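PDB 1N5T: ActVA-Orf6 monooxygenase from Streptomyces coelicolor, which catalyses, as a small monooxygenase of the antibiotic biosynthesis (ABM) family, oxidation of an aromatic polyketide, probably a three-ring intermediate of actinorhodin biosynthesis. Local coordinates for the OAL site. Numbering follows the deposited sequence.

The OAL site. Residues 12, 14, 16, 48, 50, 61, 63, 65, 71, 75, 84-85, 88, 98, 100. With OAL ((1,8-dihydroxy-9,10-dioxo-9,10-dihydro-anthracen-2-yl)-acetic acid), chain B.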
loop_
_atom_site.group_PDB
_atom_site.type_symbol
_atom_site.label_atom_id
_atom_site.label_comp_id
_atom_site.label_asym_id
_atom_site.label_seq_id
_atom_site.Cartn_x
_atom_site.Cartn_y
_atom_site.Cartn_z
ATOM N N ALA A 12 -1.766 4.815 5.774
ATOM C CA ALA A 12 -0.369 5.293 5.710
ATOM C C ALA A 12 0.428 4.176 5.012
ATOM O O ALA A 12 0.166 2.964 5.231
ATOM C CB ALA A 12 0.153 5.525 7.127
ATOM N N VAL A 14 4.321 3.264 4.672
ATOM C CA VAL A 14 5.578 3.619 5.299
ATOM C C VAL A 14 6.666 2.736 4.715
ATOM O O VAL A 14 6.500 1.528 4.724
ATOM C CB VAL A 14 5.502 3.380 6.833
ATOM C CG1 VAL A 14 6.745 3.953 7.517
ATOM C CG2 VAL A 14 4.247 4.002 7.427
ATOM N N PHE A 16 10.614 1.624 4.660
ATOM C CA PHE A 16 11.875 1.600 5.418
ATOM C C PHE A 16 13.020 1.086 4.544
ATOM O O PHE A 16 12.933 -0.086 4.126
ATOM C CB PHE A 16 11.670 0.583 6.566
ATOM C CG PHE A 16 10.595 0.899 7.596
ATOM C CD1 PHE A 16 9.274 0.584 7.376
ATOM C CD2 PHE A 16 10.958 1.499 8.806
ATOM C CE1 PHE A 16 8.288 0.897 8.329
ATOM C CE2 PHE A 16 9.972 1.782 9.760
ATOM C CZ PHE A 16 8.667 1.467 9.529
ATOM N N ALA A 48 -2.154 -3.375 9.938
ATOM C CA ALA A 48 -0.828 -2.981 9.434
ATOM C C ALA A 48 -0.229 -4.212 8.745
ATOM O O ALA A 48 -0.111 -5.310 9.338
ATOM C CB ALA A 48 0.041 -2.397 10.515
ATOM N N TYR A 50 2.973 -5.654 6.692
ATOM C CA TYR A 50 4.338 -5.469 6.306
ATOM C C TYR A 50 4.715 -6.373 5.136
ATOM O O TYR A 50 4.333 -7.548 5.049
ATOM C CB TYR A 50 5.244 -5.787 7.521
ATOM C CG TYR A 50 5.219 -4.661 8.537
ATOM C CD1 TYR A 50 4.254 -4.626 9.543
ATOM C CD2 TYR A 50 6.206 -3.690 8.519
ATOM C CE1 TYR A 50 4.242 -3.597 10.470
ATOM C CE2 TYR A 50 6.219 -2.673 9.447
ATOM C CZ TYR A 50 5.227 -2.648 10.415
ATOM O OH TYR A 50 5.261 -1.612 11.341
ATOM N N ASN A 61 5.041 -0.908 4.933
ATOM C CA ASN A 61 3.867 -1.192 5.728
ATOM C C ASN A 61 2.683 -0.462 5.077
ATOM O O ASN A 61 2.737 0.768 4.932
ATOM C CB ASN A 61 4.112 -0.666 7.158
ATOM C CG ASN A 61 2.907 -0.643 8.074
ATOM O OD1 ASN A 61 1.911 -1.297 7.814
ATOM N ND2 ASN A 61 2.939 0.103 9.193
ATOM N N ALA A 63 -0.921 0.510 6.057
ATOM C CA ALA A 63 -1.670 0.481 7.332
ATOM C C ALA A 63 -3.056 1.128 7.178
ATOM O O ALA A 63 -3.140 2.224 6.619
ATOM C CB ALA A 63 -0.827 1.255 8.376
ATOM N N TRP A 65 -6.464 2.799 8.822
ATOM C CA TRP A 65 -6.989 3.437 10.012
ATOM C C TRP A 65 -8.418 3.951 9.726
ATOM O O TRP A 65 -8.723 4.349 8.575
ATOM C CB TRP A 65 -6.161 4.663 10.394
ATOM C CG TRP A 65 -4.751 4.260 10.773
ATOM C CD1 TRP A 65 -3.716 4.036 9.936
ATOM C CD2 TRP A 65 -4.308 3.884 12.087
ATOM N NE1 TRP A 65 -2.626 3.625 10.651
ATOM C CE2 TRP A 65 -2.972 3.547 11.990
ATOM C CE3 TRP A 65 -4.907 3.902 13.361
ATOM C CZ2 TRP A 65 -2.183 3.155 13.079
ATOM C CZ3 TRP A 65 -4.121 3.559 14.459
ATOM C CH2 TRP A 65 -2.795 3.189 14.298
ATOM N N TYR A 71 -4.834 7.746 13.767
ATOM C CA TYR A 71 -3.433 7.553 13.579
ATOM C C TYR A 71 -2.610 8.574 14.356
ATOM O O TYR A 71 -1.659 8.153 15.046
ATOM C CB TYR A 71 -3.093 7.719 12.053
ATOM C CG TYR A 71 -1.612 7.782 11.821
ATOM C CD1 TYR A 71 -0.795 6.645 11.940
ATOM C CD2 TYR A 71 -1.024 8.970 11.438
ATOM C CE1 TYR A 71 0.585 6.711 11.754
ATOM C CE2 TYR A 71 0.340 9.044 11.194
ATOM C CZ TYR A 71 1.126 7.925 11.370
ATOM O OH TYR A 71 2.481 8.042 11.121
ATOM N N PHE A 75 -2.873 6.577 18.272
ATOM C CA PHE A 75 -1.615 5.889 18.121
ATOM C C PHE A 75 -0.435 6.806 18.429
ATOM O O PHE A 75 0.343 6.531 19.348
ATOM C CB PHE A 75 -1.490 5.310 16.681
ATOM C CG PHE A 75 -0.195 4.605 16.378
ATOM C CD1 PHE A 75 0.127 3.427 17.017
ATOM C CD2 PHE A 75 0.669 5.107 15.411
ATOM C CE1 PHE A 75 1.299 2.739 16.723
ATOM C CE2 PHE A 75 1.847 4.454 15.119
ATOM C CZ PHE A 75 2.146 3.251 15.766
ATOM N N LEU A 84 8.276 2.497 19.968
ATOM C CA LEU A 84 8.397 1.678 18.775
ATOM C C LEU A 84 9.171 2.408 17.680
ATOM O O LEU A 84 10.096 1.828 17.087
ATOM C CB LEU A 84 6.987 1.386 18.251
ATOM C CG LEU A 84 6.832 0.738 16.876
ATOM C CD1 LEU A 84 7.511 -0.620 16.787
ATOM C CD2 LEU A 84 5.362 0.663 16.500
ATOM N N ARG A 85 8.845 3.686 17.439
ATOM C CA ARG A 85 9.621 4.415 16.409
ATOM C C ARG A 85 11.121 4.400 16.635
ATOM O O ARG A 85 11.938 4.101 15.747
ATOM C CB ARG A 85 8.947 5.783 16.275
ATOM C CG ARG A 85 7.694 5.593 15.393
ATOM C CD ARG A 85 6.668 6.697 15.573
ATOM N NE ARG A 85 5.692 6.751 14.512
ATOM C CZ ARG A 85 4.535 7.377 14.393
ATOM N NH1 ARG A 85 3.980 8.114 15.357
ATOM N NH2 ARG A 85 3.875 7.256 13.244
ATOM N N LEU A 88 12.763 0.920 15.890
ATOM C CA LEU A 88 12.827 0.615 14.460
ATOM C C LEU A 88 13.967 1.405 13.842
ATOM O O LEU A 88 14.621 0.861 12.965
ATOM C CB LEU A 88 11.516 0.954 13.740
ATOM C CG LEU A 88 10.322 0.056 14.070
ATOM C CD1 LEU A 88 9.060 0.490 13.335
ATOM C CD2 LEU A 88 10.625 -1.407 13.788
ATOM N N PRO A 98 12.608 6.092 7.838
ATOM C CA PRO A 98 11.426 5.666 7.146
ATOM C C PRO A 98 10.737 6.865 6.525
ATOM O O PRO A 98 10.832 7.980 7.056
ATOM C CB PRO A 98 10.462 5.118 8.225
ATOM C CG PRO A 98 11.154 5.299 9.511
ATOM C CD PRO A 98 12.565 5.772 9.284
ATOM N N ALA A 100 6.984 8.115 5.180
ATOM C CA ALA A 100 5.574 7.753 5.103
ATOM C C ALA A 100 4.896 8.621 4.059
ATOM O O ALA A 100 5.215 9.808 3.858
ATOM C CB ALA A 100 5.038 7.977 6.512
HETATM C C1 OAL B . 0.951 0.512 12.431
HETATM C C2 OAL B . 2.249 0.627 12.828
HETATM C C3 OAL B . 3.028 1.757 12.398
HETATM C C4 OAL B . 2.433 2.727 11.555
HETATM C C5 OAL B . 1.072 2.572 11.164
HETATM C C6 OAL B . 0.366 1.483 11.577
HETATM C C7 OAL B . 3.145 3.856 11.140
HETATM C C8 OAL B . 4.485 4.011 11.525
HETATM C C9 OAL B . 5.118 3.023 12.343
HETATM C C10 OAL B . 4.366 1.932 12.782
HETATM C C11 OAL B . 5.259 5.048 10.923
HETATM C C12 OAL B . 6.623 5.074 11.114
HETATM C C13 OAL B . 7.269 4.078 11.915
HETATM C C14 OAL B . 6.539 3.079 12.506
HETATM C C15 OAL B . 7.488 6.169 10.478
HETATM C C16 OAL B . 6.918 7.547 10.568
HETATM O O1 OAL B . 0.506 3.581 10.361
HETATM O O2 OAL B . 2.574 4.661 10.432
HETATM O O3 OAL B . 4.530 6.038 10.173
HETATM O O5 OAL B . 6.127 8.188 11.258
HETATM O O4 OAL B . 7.098 8.708 9.868
HETATM O O6 OAL B . 4.873 1.090 13.522
#
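In the active-site pocket of this antibiotic biosynthesis monooxygenase (ABM) fold, the flat tricycle of OAL, oxidized acetyl dithranol, probably mimicking the aromatic polyketide substrate or product, lies between the sheet and helices 68-75 and 79-89. Phe75 and Arg85 lie over one face, Asn61 and Val14 over the opposite one. The Trp65 indole, CG anti to the carbonyl carbon (chi1 -64°), meets the ligand edge-on, its CZ2 against C6; NE1 donates a hydrogen bond to the phenolic O1 (3.1 Å, 150° at H), with O1 close to the indole plane. Tyr71 swings CG anti to its backbone N (chi1 169°), so that its OH reaches the other phenol, O3, in a 3.0 Å hydrogen bond; a weak one runs to the central carbonyl O2. Arg85 is extended from CG to NE. NE stands over the acetate-bearing outer ring, 3.9 Å from its centroid, a cation-pi contact, and NH2 pairs with carboxylate O5 at 3.1 Å as a salt bridge without a directed N-H. Phe75 CE2 lies over the rim of one guanidinium face, and its CZ touches OAL C3 at 3.8 Å. From the sheet side, Asn61 brings ND2 to the central ring, 3.6 Å from C4; Ala63 CB and Ala48 CB meet the same face at C6 and C1 of the O1-bearing outer ring. Val14 sets CG1 against C12 and CG2 toward O3. Phe16 presents its CZ tip to C13 at 3.8 Å.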